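PDB 4O4V: triosephosphate isomerase from Trichomonas vaginalis, which probably interconverts D-glyceraldehyde 3-phosphate and dihydroxyacetone phosphate, a step of glycolysis and gluconeogenesis, as a homodimeric TIM-barrel isomerase. Local coordinates for residues G156-V161 with A199-K204; E106-K111 with I122-G127; E19-I24 with Q51-K56. All coordinates share one frame; numbering follows the deposited sequence.

In the fold
From the N terminus, contact 3 comes first: it closes a loop from helix 17-28 through strand 37-41 to the end of helix 47-53, joining two successive outer helices. Contact 2 follows, where strand 121-126 returns along helix 105-117, which precedes it. Contact 1 comes last, bringing the loop before strand 161-165 against helix 199-204 and closing a longer loop that contains that strand and helix 179-197. The three loops run in series, neither nested nor crossing. Contacts 1 and 2 meet where Asp160 O probably accepts a hydrogen bond from Ile122 N; the centres of the two contacts are about 16 Å apart. Contact 3 lies on the far side of the chain's centre from contact 2.

Contact 1. Residues G156-V161 with A199-K204; sequences GKWDDV and ADIANK
Trp158 and Ile201 bring the two backbones to 6.9 Å between their CA atoms, where the short 3-10 segment 158-159 faces one side of helix 199-204, and a second approach follows at Asp159 and Lys204. Ile201 lies over one face of the Trp158 indole, the two side chains crossing at about a right angle. Both of its ends take part: CG2 stands 3.5 Å above the ring plane, offset toward the rim, with Trp158 CD2 as its nearest atom, while CD1 reaches the five-membered ring in a CH-pi contact, 3.9 Å from the centroid and 28° off the normal. Lys204 stretches past the tryptophan, Lys204 CE lying 4.1 Å from Trp158 CB. It ends in a salt bridge, Lys204 NZ giving a hydrogen bond of 2.8 Å to Asp159 OD1. The ammonium meets OD1 from above the carboxylate, 46° out of its plane. With CG set between the backbone N and the carbonyl carbon (chi1 72°) and the chain extended beyond, the lysine reaches across to the 3-10 segment. A water donates to Trp158 O and, weakly, to Lys204 O. Leu193 of helix 179-197 and Ile153 also touch the indole. The result is a surface contact on the outside of the TIM barrel, between the loop that enters strand 161-165 and the short helix ahead of the next strand, 207-209.

Contact 2. Residues E106-K111 with I122-G127; sequences EFLAAK and IIYCCG
Leu108 and Tyr124 carry this buried contact between helix 105-117 and strand 121-126, their CA atoms 8.8 Å apart. The apolar part is van der Waals contact at the phenol end, with Leu108 CB 4.2 Å from Tyr124 CZ. A carbon-to-oxygen contact lies beside it: the same Leu108 CB is 3.4 Å from Tyr124 OH. Tyr124 reaches the helix because its CG is anti to the backbone N (chi1 -166°), the ring extending outward from the strand. The polar part consists of approaches without a hydrogen bond. Leu108 O lies at the ring edge, in its plane, with Tyr124 CE2 the nearest ring carbon at 3.9 Å, and Ala109 N stays 4.0 Å from Tyr124 OH. On the strand, backbone hydrogen bonds of Tyr124 with Val162 and of Ile123 with Thr90 and Leu92 tie it to both neighbours in the barrel, and Met149 of helix 138-149 touches the tyrosine side chain. With no salt bridge or hydrogen bond between the two segments, the contact probably rests on van der Waals packing of a phenol end against a helical methylene and carbonyl.

Contact 3. Residues E19-I24 with Q51-K56; sequences EAEKLI and QQKLRK
Ile24 points toward the end of helix 47-53 and meets it with one branch, the methyl CG2. The isoleucine's chi1 of -68° puts CG1 next to the backbone N and sends CG2 to the far side from it, toward the helix end, where the helix gives way to Leu54, the first residue to leave helical backbone angles. Ile24 CG2 lies 3.7 Å from Lys53 O and 3.9 Å from Lys53 CB, so one methyl touches both the backbone and the side-chain root of the lysine. The same Ile24 CG2 also comes to 4.4 Å from Leu54 CD1, a looser apolar touch. The CA atoms of Ile24 and Leu54 are 6.0 Å apart, the nearest pair of CA atoms across the two segments.

One helical turn earlier, Glu21 and Lys53 cross obliquely. The glutamate runs extended beyond CG. The lysine is extended as far as CE and then bends at its last torsion (chi4 67°), which turns NZ aside, leaving CE and NZ nearly equidistant from Glu21 OE2. Glu21 OE2 is 3.7 Å from Lys53 CE and 3.8 Å from Lys53 NZ, a long salt bridge without a direct hydrogen bond. A water bridges the pair, donating to Glu21 OE2 at 2.6 Å and accepting only a weak bond from Lys53 NZ. Such a pair is probably a modest electrostatic link beside the apolar contact.

Asn28, at the end of helix 17-28, bonds through its side chain to both Lys53 O and Arg55 N, fastening the exit of the second helix. Ile24 also packs on Thr49 and Leu50, while Leu54 turns to Val60, so the contact joins adjacent outer helices 17-28 and 47-53 just before the chain enters barrel strand 59-62.

Contact 1. Residues G156-V161 with A199-K204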
ATOM      1  N   GLY A 156      25.718  -6.932 -11.346  1.00 16.56           N
ATOM      2  CA  GLY A 156      25.996  -5.529 -11.596  1.00 15.64           C
ATOM      3  C   GLY A 156      25.193  -4.514 -10.803  1.00 17.06           C
ATOM      4  O   GLY A 156      25.330  -3.320 -11.065  1.00 20.18           O
ATOM      5  N   LYS A 157      24.363  -4.957  -9.858  1.00 12.98           N
ATOM      6  CA  LYS A 157      23.445  -4.058  -9.174  1.00 12.45           C
ATOM      7  C   LYS A 157      23.809  -3.738  -7.732  1.00 13.34           C
ATOM      8  O   LYS A 157      23.049  -3.032  -7.066  1.00 11.88           O
ATOM      9  CB  LYS A 157      22.027  -4.636  -9.233  1.00 12.71           C
ATOM     10  CG  LYS A 157      21.378  -4.591 -10.592  1.00 15.84           C
ATOM     11  CD  LYS A 157      21.100  -3.183 -11.014  1.00 17.16           C
ATOM     12  CE  LYS A 157      20.307  -3.134 -12.296  1.00 18.65           C
ATOM     13  NZ  LYS A 157      19.829  -1.757 -12.549  1.00 19.72           N
ATOM     14  N   TRP A 158      24.981  -4.170  -7.248  1.00 12.91           N
ATOM     15  CA  TRP A 158      25.300  -3.895  -5.849  1.00 12.78           C
ATOM     16  C   TRP A 158      25.531  -2.414  -5.545  1.00 11.30           C
ATOM     17  O   TRP A 158      25.393  -1.997  -4.405  1.00 12.01           O
ATOM     18  CB  TRP A 158      26.481  -4.729  -5.365  1.00 14.51           C
ATOM     19  CG  TRP A 158      26.094  -6.153  -5.024  1.00 13.63           C
ATOM     20  CD1 TRP A 158      26.253  -7.264  -5.824  1.00 15.53           C
ATOM     21  CD2 TRP A 158      25.524  -6.603  -3.809  1.00 13.33           C
ATOM     22  NE1 TRP A 158      25.785  -8.376  -5.150  1.00 15.74           N
ATOM     23  CE2 TRP A 158      25.345  -7.999  -3.916  1.00 14.35           C
ATOM     24  CE3 TRP A 158      25.154  -5.968  -2.630  1.00 13.48           C
ATOM     25  CZ2 TRP A 158      24.809  -8.754  -2.893  1.00 14.88           C
ATOM     26  CZ3 TRP A 158      24.628  -6.712  -1.621  1.00 13.87           C
ATOM     27  CH2 TRP A 158      24.475  -8.114  -1.751  1.00 15.52           C
ATOM     28  N   ASP A 159      25.858  -1.621  -6.552  1.00 11.87           N
ATOM     29  CA  ASP A 159      25.960  -0.174  -6.401  1.00 12.50           C
ATOM     30  C   ASP A 159      24.640   0.457  -6.006  1.00 12.08           C
ATOM     31  O   ASP A 159      24.640   1.560  -5.473  1.00 14.13           O
ATOM     32  CB  ASP A 159      26.440   0.520  -7.701  1.00 16.04           C
ATOM     33  CG  ASP A 159      27.875   0.240  -8.054  1.00 21.96           C
ATOM     34  OD1 ASP A 159      28.699  -0.034  -7.170  1.00 22.07           O
ATOM     35  OD2 ASP A 159      28.184   0.345  -9.257  1.00 28.64           O
ATOM     36  N   ASP A 160      23.534  -0.254  -6.218  1.00 10.28           N
ATOM     37  CA  ASP A 160      22.177   0.243  -5.991  1.00  9.73           C
ATOM     38  C   ASP A 160      21.508  -0.376  -4.770  1.00  9.40           C
ATOM     39  O   ASP A 160      20.298  -0.247  -4.613  1.00  9.93           O
ATOM     40  CB  ASP A 160      21.380  -0.008  -7.262  1.00 11.81           C
ATOM     41  CG  ASP A 160      21.802   0.894  -8.405  1.00 13.98           C
ATOM     42  OD1 ASP A 160      22.572   1.855  -8.217  1.00 16.19           O
ATOM     43  OD2 ASP A 160      21.334   0.625  -9.520  1.00 18.35           O
ATOM     44  N   VAL A 161      22.295  -0.992  -3.894  1.00  9.54           N
ATOM     45  CA  VAL A 161      21.822  -1.613  -2.678  1.00  8.82           C
ATOM     46  C   VAL A 161      22.410  -0.937  -1.456  1.00  8.24           C
ATOM     47  O   VAL A 161      23.627  -0.766  -1.369  1.00  9.02           O
ATOM     48  CB  VAL A 161      22.188  -3.114  -2.645  1.00 10.14           C
ATOM     49  CG1 VAL A 161      21.798  -3.791  -1.339  1.00 11.12           C
ATOM     50  CG2 VAL A 161      21.557  -3.838  -3.813  1.00 11.49           C
ATOM     51  N   ALA A 199      35.096  -9.024  -0.990  1.00 12.22           N
ATOM     52  CA  ALA A 199      35.545  -7.850  -0.317  1.00 12.53           C
ATOM     53  C   ALA A 199      35.218  -6.587  -1.086  1.00 11.98           C
ATOM     54  O   ALA A 199      34.908  -5.558  -0.471  1.00 12.05           O
ATOM     55  CB  ALA A 199      37.059  -7.940  -0.061  1.00 14.11           C
ATOM     56  N   ASP A 200      35.278  -6.615  -2.424  1.00 11.70           N
ATOM     57  CA  ASP A 200      34.993  -5.393  -3.182  1.00 13.47           C
ATOM     58  C   ASP A 200      33.584  -4.900  -2.922  1.00 13.37           C
ATOM     59  O   ASP A 200      33.346  -3.720  -2.671  1.00 14.40           O
ATOM     60  CB  ASP A 200      35.204  -5.586  -4.683  1.00 17.22           C
ATOM     61  N   ILE A 201      32.637  -5.814  -2.969  1.00 12.09           N
ATOM     62  CA  ILE A 201      31.257  -5.467  -2.682  1.00 12.67           C
ATOM     63  C   ILE A 201      31.113  -5.062  -1.218  1.00 11.14           C
ATOM     64  O   ILE A 201      30.462  -4.031  -0.919  1.00 11.60           O
ATOM     65  CB  ILE A 201      30.317  -6.620  -3.084  1.00 14.24           C
ATOM     66  CG1 ILE A 201      30.268  -6.715  -4.616  1.00 16.59           C
ATOM     67  CG2 ILE A 201      28.889  -6.416  -2.502  1.00 13.34           C
ATOM     68  CD1 ILE A 201      29.622  -7.985  -5.150  1.00 18.41           C
ATOM     69  N   ALA A 202      31.684  -5.820  -0.290  1.00 10.23           N
ATOM     70  CA  ALA A 202      31.557  -5.493   1.119  1.00  9.41           C
ATOM     71  C   ALA A 202      32.092  -4.109   1.401  1.00 10.13           C
ATOM     72  O   ALA A 202      31.549  -3.400   2.295  1.00 10.56           O
ATOM     73  CB  ALA A 202      32.273  -6.530   1.944  1.00 10.22           C
ATOM     74  N   ASN A 203      33.148  -3.701   0.716  1.00  9.20           N
ATOM     75  CA  ASN A 203      33.754  -2.407   0.973  1.00  9.15           C
ATOM     76  C   ASN A 203      32.972  -1.236   0.403  1.00  9.34           C
ATOM     77  O   ASN A 203      33.239  -0.092   0.805  1.00 10.94           O
ATOM     78  CB  ASN A 203      35.201  -2.355   0.455  1.00 10.24           C
ATOM     79  CG  ASN A 203      36.156  -3.012   1.410  1.00  9.90           C
ATOM     80  OD1 ASN A 203      35.962  -2.943   2.618  1.00 12.36           O
ATOM     81  ND2 ASN A 203      37.150  -3.712   0.893  1.00 11.75           N
ATOM     82  N   LYS A 204      32.066  -1.490  -0.524  1.00  9.08           N
ATOM     83  CA  LYS A 204      31.299  -0.390  -1.128  1.00  9.95           C
ATOM     84  C   LYS A 204      29.875  -0.273  -0.617  1.00  9.51           C
ATOM     85  O   LYS A 204      29.281   0.808  -0.699  1.00 10.65           O
ATOM     86  CB  LYS A 204      31.328  -0.446  -2.662  1.00 11.65           C
ATOM     87  CG  LYS A 204      30.538  -1.511  -3.284  1.00 16.01           C
ATOM     88  CD  LYS A 204      30.734  -1.468  -4.820  1.00 21.30           C
ATOM     89  CE  LYS A 204      29.868  -2.468  -5.577  1.00 21.28           C
ATOM     90  NZ  LYS A 204      30.195  -2.421  -7.046  1.00 24.29           N
TER
HETATM   91  O   HOH W   1      27.005  -0.156  -2.931  1.00 12.59           O

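Contact 2. Residues E106-K111 with I122-G127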
ATOM      1  N   GLU A 106      10.875 -14.725   1.031  1.00 11.19           N
ATOM      2  CA  GLU A 106      10.703 -15.040  -0.389  1.00 12.28           C
ATOM      3  C   GLU A 106      10.046 -13.866  -1.130  1.00 11.39           C
ATOM      4  O   GLU A 106      10.454 -13.495  -2.228  1.00 11.97           O
ATOM      5  CB  GLU A 106       9.867 -16.307  -0.541  1.00 15.31           C
ATOM      6  N   PHE A 107       9.015 -13.272  -0.545  1.00 10.81           N
ATOM      7  CA  PHE A 107       8.329 -12.114  -1.124  1.00 10.07           C
ATOM      8  C   PHE A 107       9.320 -10.961  -1.252  1.00  9.17           C
ATOM      9  O   PHE A 107       9.359 -10.269  -2.272  1.00  9.60           O
ATOM     10  CB  PHE A 107       7.155 -11.766  -0.183  1.00 10.49           C
ATOM     11  CG  PHE A 107       6.163 -10.747  -0.685  1.00  9.88           C
ATOM     12  CD1 PHE A 107       5.737 -10.697  -2.007  1.00 12.82           C
ATOM     13  CD2 PHE A 107       5.553  -9.910   0.244  1.00 11.48           C
ATOM     14  CE1 PHE A 107       4.735  -9.775  -2.399  1.00 12.11           C
ATOM     15  CE2 PHE A 107       4.537  -9.014  -0.114  1.00 11.07           C
ATOM     16  CZ  PHE A 107       4.124  -8.949  -1.444  1.00 11.55           C
ATOM     17  N   LEU A 108      10.110 -10.724  -0.213  1.00  9.54           N
ATOM     18  CA  LEU A 108      11.053  -9.613  -0.194  1.00  9.22           C
ATOM     19  C   LEU A 108      12.179  -9.795  -1.208  1.00  9.60           C
ATOM     20  O   LEU A 108      12.598  -8.833  -1.855  1.00 10.03           O
ATOM     21  CB  LEU A 108      11.612  -9.416   1.212  1.00  9.51           C
ATOM     22  CG  LEU A 108      10.558  -8.959   2.218  1.00  9.26           C
ATOM     23  CD1 LEU A 108      11.099  -9.052   3.647  1.00 11.53           C
ATOM     24  CD2 LEU A 108      10.080  -7.580   1.930  1.00 10.96           C
ATOM     25  N   ALA A 109      12.694 -11.007  -1.347  1.00  9.56           N
ATOM     26  CA  ALA A 109      13.703 -11.275  -2.356  1.00 11.34           C
ATOM     27  C   ALA A 109      13.137 -11.006  -3.753  1.00  9.73           C
ATOM     28  O   ALA A 109      13.848 -10.427  -4.590  1.00 11.14           O
ATOM     29  CB  ALA A 109      14.203 -12.703  -2.209  1.00 11.69           C
ATOM     30  N   ALA A 110      11.887 -11.388  -4.001  1.00 10.53           N
ATOM     31  CA  ALA A 110      11.277 -11.142  -5.288  1.00 11.22           C
ATOM     32  C   ALA A 110      11.157  -9.633  -5.514  1.00 10.05           C
ATOM     33  O   ALA A 110      11.378  -9.149  -6.627  1.00 10.33           O
ATOM     34  CB  ALA A 110       9.928 -11.825  -5.378  1.00 10.78           C
ATOM     35  N   LYS A 111      10.798  -8.862  -4.489  1.00  9.16           N
ATOM     36  CA  LYS A 111      10.725  -7.398  -4.608  1.00  9.60           C
ATOM     37  C   LYS A 111      12.086  -6.787  -4.906  1.00  9.48           C
ATOM     38  O   LYS A 111      12.212  -5.890  -5.766  1.00  9.81           O
ATOM     39  CB  LYS A 111      10.176  -6.779  -3.323  1.00  9.00           C
ATOM     40  CG  LYS A 111       8.728  -7.066  -3.064  1.00  9.81           C
ATOM     41  CD  LYS A 111       8.216  -6.400  -1.796  1.00  9.16           C
ATOM     42  CE  LYS A 111       6.743  -6.724  -1.604  1.00 10.36           C
ATOM     43  NZ  LYS A 111       6.123  -5.837  -0.597  1.00  9.75           N
ATOM     44  N   ILE A 122      17.526   0.321  -3.682  1.00  7.65           N
ATOM     45  CA  ILE A 122      16.803  -0.213  -2.560  1.00  7.09           C
ATOM     46  C   ILE A 122      17.510  -0.001  -1.244  1.00  7.58           C
ATOM     47  O   ILE A 122      18.757  -0.062  -1.176  1.00  7.69           O
ATOM     48  CB  ILE A 122      16.463  -1.721  -2.728  1.00  7.49           C
ATOM     49  CG1 ILE A 122      17.686  -2.633  -2.697  1.00  8.51           C
ATOM     50  CG2 ILE A 122      15.656  -1.944  -4.007  1.00  9.49           C
ATOM     51  CD1 ILE A 122      17.373  -4.139  -2.757  1.00  9.21           C
ATOM     52  N   ILE A 123      16.723   0.204  -0.194  1.00  7.26           N
ATOM     53  CA  ILE A 123      17.183   0.165   1.182  1.00  7.34           C
ATOM     54  C   ILE A 123      16.553  -1.082   1.777  1.00  6.81           C
ATOM     55  O   ILE A 123      15.340  -1.105   2.075  1.00  8.01           O
ATOM     56  CB  ILE A 123      16.787   1.406   1.979  1.00  7.38           C
ATOM     57  CG1 ILE A 123      17.319   2.692   1.343  1.00  8.06           C
ATOM     58  CG2 ILE A 123      17.246   1.278   3.434  1.00  8.91           C
ATOM     59  CD1 ILE A 123      16.634   3.943   1.845  1.00 10.37           C
ATOM     60  N   TYR A 124      17.335  -2.144   1.893  1.00  6.84           N
ATOM     61  CA  TYR A 124      16.831  -3.468   2.292  1.00  7.32           C
ATOM     62  C   TYR A 124      17.068  -3.660   3.787  1.00  6.87           C
ATOM     63  O   TYR A 124      18.224  -3.567   4.241  1.00  7.41           O
ATOM     64  CB  TYR A 124      17.530  -4.560   1.488  1.00  8.05           C
ATOM     65  CG  TYR A 124      16.861  -5.908   1.576  1.00  8.75           C
ATOM     66  CD1 TYR A 124      17.155  -6.785   2.587  1.00  9.60           C
ATOM     67  CD2 TYR A 124      15.913  -6.288   0.635  1.00  9.85           C
ATOM     68  CE1 TYR A 124      16.538  -8.060   2.642  1.00  9.97           C
ATOM     69  CE2 TYR A 124      15.320  -7.525   0.683  1.00 11.05           C
ATOM     70  CZ  TYR A 124      15.621  -8.396   1.682  1.00 10.06           C
ATOM     71  OH  TYR A 124      15.006  -9.634   1.657  1.00 12.87           O
ATOM     72  N   CYS A 125      16.020  -3.902   4.555  1.00  7.00           N
ATOM     73  CA  CYS A 125      16.101  -3.956   6.004  1.00  7.22           C
ATOM     74  C   CYS A 125      16.131  -5.370   6.531  1.00  7.09           C
ATOM     75  O   CYS A 125      15.491  -6.260   5.987  1.00  8.79           O
ATOM     76  CB  CYS A 125      14.873  -3.233   6.590  1.00  6.71           C
ATOM     77  SG  CYS A 125      14.671  -1.510   6.107  1.00  8.21           S
ATOM     78  N   CYS A 126      16.871  -5.552   7.628  1.00  7.21           N
ATOM     79  CA  CYS A 126      16.972  -6.825   8.323  1.00  7.30           C
ATOM     80  C   CYS A 126      17.107  -6.544   9.813  1.00  7.16           C
ATOM     81  O   CYS A 126      17.193  -5.363  10.223  1.00  8.59           O
ATOM     82  CB  CYS A 126      18.216  -7.552   7.824  1.00  7.84           C
ATOM     83  SG  CYS A 126      19.806  -6.774   8.237  1.00  9.69           S
ATOM     84  N   GLY A 127      17.063  -7.592  10.639  1.00  7.62           N
ATOM     85  CA  GLY A 127      17.276  -7.443  12.074  1.00  7.57           C
ATOM     86  C   GLY A 127      16.553  -8.507  12.865  1.00  8.08           C
ATOM     87  O   GLY A 127      15.504  -8.998  12.456  1.00  8.36           O
TER

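Contact 3. Residues E19-I24 with Q51-K56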
ATOM      1  N   GLU A  19       0.520  19.126   6.159  1.00 11.10           N
ATOM      2  CA  GLU A  19       1.634  18.853   7.053  1.00 11.48           C
ATOM      3  C   GLU A  19       2.868  18.363   6.291  1.00 11.14           C
ATOM      4  O   GLU A  19       4.002  18.715   6.635  1.00 10.76           O
ATOM      5  CB  GLU A  19       1.231  17.837   8.099  1.00 12.41           C
ATOM      6  CG  GLU A  19       0.305  18.334   9.175  1.00 14.68           C
ATOM      7  CD  GLU A  19      -0.230  17.155   9.965  1.00 17.00           C
ATOM      8  OE1 GLU A  19      -1.150  16.484   9.481  1.00 18.15           O
ATOM      9  OE2 GLU A  19       0.334  16.830  11.029  1.00 20.48           O
ATOM     10  N   ALA A  20       2.646  17.558   5.252  1.00  9.86           N
ATOM     11  CA  ALA A  20       3.773  17.096   4.434  1.00  9.98           C
ATOM     12  C   ALA A  20       4.458  18.286   3.785  1.00  9.78           C
ATOM     13  O   ALA A  20       5.682  18.355   3.736  1.00  9.94           O
ATOM     14  CB  ALA A  20       3.293  16.123   3.398  1.00 10.80           C
ATOM     15  N   GLU A  21       3.676  19.232   3.275  1.00 10.45           N
ATOM     16  CA  GLU A  21       4.251  20.408   2.628  1.00 10.61           C
ATOM     17  C   GLU A  21       5.023  21.267   3.614  1.00 10.96           C
ATOM     18  O   GLU A  21       6.069  21.812   3.266  1.00 11.31           O
ATOM     19  CB  GLU A  21       3.183  21.204   1.901  1.00 12.96           C
ATOM     20  CG  GLU A  21       2.659  20.498   0.648  1.00 16.87           C
ATOM     21  CD  GLU A  21       1.436  21.143   0.038  1.00 25.67           C
ATOM     22  OE1 GLU A  21       0.730  21.904   0.730  1.00 31.20           O
ATOM     23  OE2 GLU A  21       1.191  20.870  -1.147  1.00 35.49           O
ATOM     24  N   LYS A  22       4.526  21.409   4.836  1.00 10.65           N
ATOM     25  CA  LYS A  22       5.253  22.159   5.860  1.00 11.48           C
ATOM     26  C   LYS A  22       6.589  21.486   6.176  1.00 11.15           C
ATOM     27  O   LYS A  22       7.610  22.154   6.349  1.00 11.70           O
ATOM     28  CB  LYS A  22       4.385  22.274   7.113  1.00 13.37           C
ATOM     29  N   LEU A  23       6.585  20.164   6.288  1.00  9.89           N
ATOM     30  CA  LEU A  23       7.815  19.435   6.576  1.00 10.54           C
ATOM     31  C   LEU A  23       8.815  19.645   5.443  1.00  9.18           C
ATOM     32  O   LEU A  23      10.013  19.855   5.684  1.00  9.92           O
ATOM     33  CB  LEU A  23       7.498  17.963   6.734  1.00 11.43           C
ATOM     34  CG  LEU A  23       8.643  17.000   7.021  1.00 18.01           C
ATOM     35  CD1 LEU A  23       9.540  17.501   8.118  1.00 20.70           C
ATOM     36  CD2 LEU A  23       8.052  15.658   7.396  1.00 17.74           C
ATOM     37  N   ILE A  24       8.361  19.570   4.207  1.00  9.39           N
ATOM     38  CA  ILE A  24       9.228  19.800   3.065  1.00  9.82           C
ATOM     39  C   ILE A  24       9.844  21.196   3.093  1.00 10.15           C
ATOM     40  O   ILE A  24      11.035  21.373   2.820  1.00 10.53           O
ATOM     41  CB  ILE A  24       8.471  19.581   1.754  1.00 10.19           C
ATOM     42  CG1 ILE A  24       8.118  18.103   1.597  1.00 10.69           C
ATOM     43  CG2 ILE A  24       9.291  20.047   0.544  1.00 12.09           C
ATOM     44  CD1 ILE A  24       6.975  17.845   0.585  1.00 12.36           C
ATOM     45  N   GLN A  51       8.208  14.720  -4.549  1.00 10.19           N
ATOM     46  CA  GLN A  51       9.019  14.762  -5.730  1.00 12.07           C
ATOM     47  C   GLN A  51       8.997  16.143  -6.358  1.00 13.02           C
ATOM     48  O   GLN A  51      10.051  16.637  -6.811  1.00 14.20           O
ATOM     49  CB  GLN A  51       8.602  13.672  -6.723  1.00 11.57           C
ATOM     50  CG  GLN A  51       9.431  13.655  -8.012  1.00 13.56           C
ATOM     51  CD  GLN A  51      10.859  13.202  -7.804  1.00 12.63           C
ATOM     52  OE1 GLN A  51      11.219  12.642  -6.778  1.00 12.81           O
ATOM     53  NE2 GLN A  51      11.698  13.452  -8.802  1.00 17.95           N
ATOM     54  N   GLN A  52       7.834  16.788  -6.425  1.00 11.30           N
ATOM     55  CA  GLN A  52       7.728  18.132  -6.968  1.00 13.55           C
ATOM     56  C   GLN A  52       8.472  19.171  -6.143  1.00 12.80           C
ATOM     57  O   GLN A  52       9.168  20.038  -6.702  1.00 14.94           O
ATOM     58  CB  GLN A  52       6.254  18.507  -7.070  1.00 13.82           C
ATOM     59  N   LYS A  53       8.370  19.101  -4.821  1.00 11.29           N
ATOM     60  CA  LYS A  53       8.762  20.204  -3.956  1.00 11.23           C
ATOM     61  C   LYS A  53      10.067  20.039  -3.196  1.00 11.34           C
ATOM     62  O   LYS A  53      10.643  21.034  -2.770  1.00 12.22           O
ATOM     63  CB  LYS A  53       7.652  20.497  -2.975  1.00 11.83           C
ATOM     64  CG  LYS A  53       6.389  20.969  -3.650  1.00 14.49           C
ATOM     65  CD  LYS A  53       5.261  21.242  -2.655  1.00 18.21           C
ATOM     66  CE  LYS A  53       4.001  21.790  -3.343  1.00 23.81           C
ATOM     67  NZ  LYS A  53       3.344  20.800  -4.234  1.00 31.38           N
ATOM     68  N   LEU A  54      10.549  18.821  -2.999  1.00 10.75           N
ATOM     69  CA  LEU A  54      11.754  18.620  -2.203  1.00  9.81           C
ATOM     70  C   LEU A  54      12.994  19.081  -2.957  1.00 11.98           C
ATOM     71  O   LEU A  54      13.127  18.862  -4.175  1.00 12.80           O
ATOM     72  CB  LEU A  54      11.907  17.136  -1.843  1.00 10.98           C
ATOM     73  CG  LEU A  54      13.071  16.820  -0.908  1.00 10.21           C
ATOM     74  CD1 LEU A  54      12.839  17.440   0.495  1.00 11.28           C
ATOM     75  CD2 LEU A  54      13.239  15.304  -0.821  1.00 12.76           C
ATOM     76  N   ARG A  55      13.899  19.708  -2.224  1.00 11.01           N
ATOM     77  CA  ARG A  55      15.207  20.086  -2.711  1.00 11.93           C
ATOM     78  C   ARG A  55      15.825  18.996  -3.575  1.00 12.46           C
ATOM     79  O   ARG A  55      15.866  17.826  -3.197  1.00 12.28           O
ATOM     80  CB  ARG A  55      16.104  20.445  -1.523  1.00 11.63           C
ATOM     81  CG  ARG A  55      16.260  19.328  -0.474  1.00 10.37           C
ATOM     82  CD  ARG A  55      16.888  19.809   0.785  1.00  9.71           C
ATOM     83  NE  ARG A  55      18.281  20.152   0.558  1.00 10.57           N
ATOM     84  CZ  ARG A  55      19.014  20.852   1.391  1.00 10.60           C
ATOM     85  NH1 ARG A  55      18.506  21.276   2.526  1.00 10.30           N
ATOM     86  NH2 ARG A  55      20.287  21.081   1.109  1.00 11.36           N
ATOM     87  N   LYS A  56      16.343  19.387  -4.735  1.00 13.05           N
ATOM     88  CA  LYS A  56      16.770  18.433  -5.748  1.00 13.55           C
ATOM     89  C   LYS A  56      18.127  17.800  -5.476  1.00 13.64           C
ATOM     90  O   LYS A  56      18.504  16.856  -6.183  1.00 14.70           O
ATOM     91  CB  LYS A  56      16.791  19.107  -7.129  1.00 17.66           C
TER
HETATM   92  O   HOH W   2       0.765  18.967  -2.818  1.00 27.12           O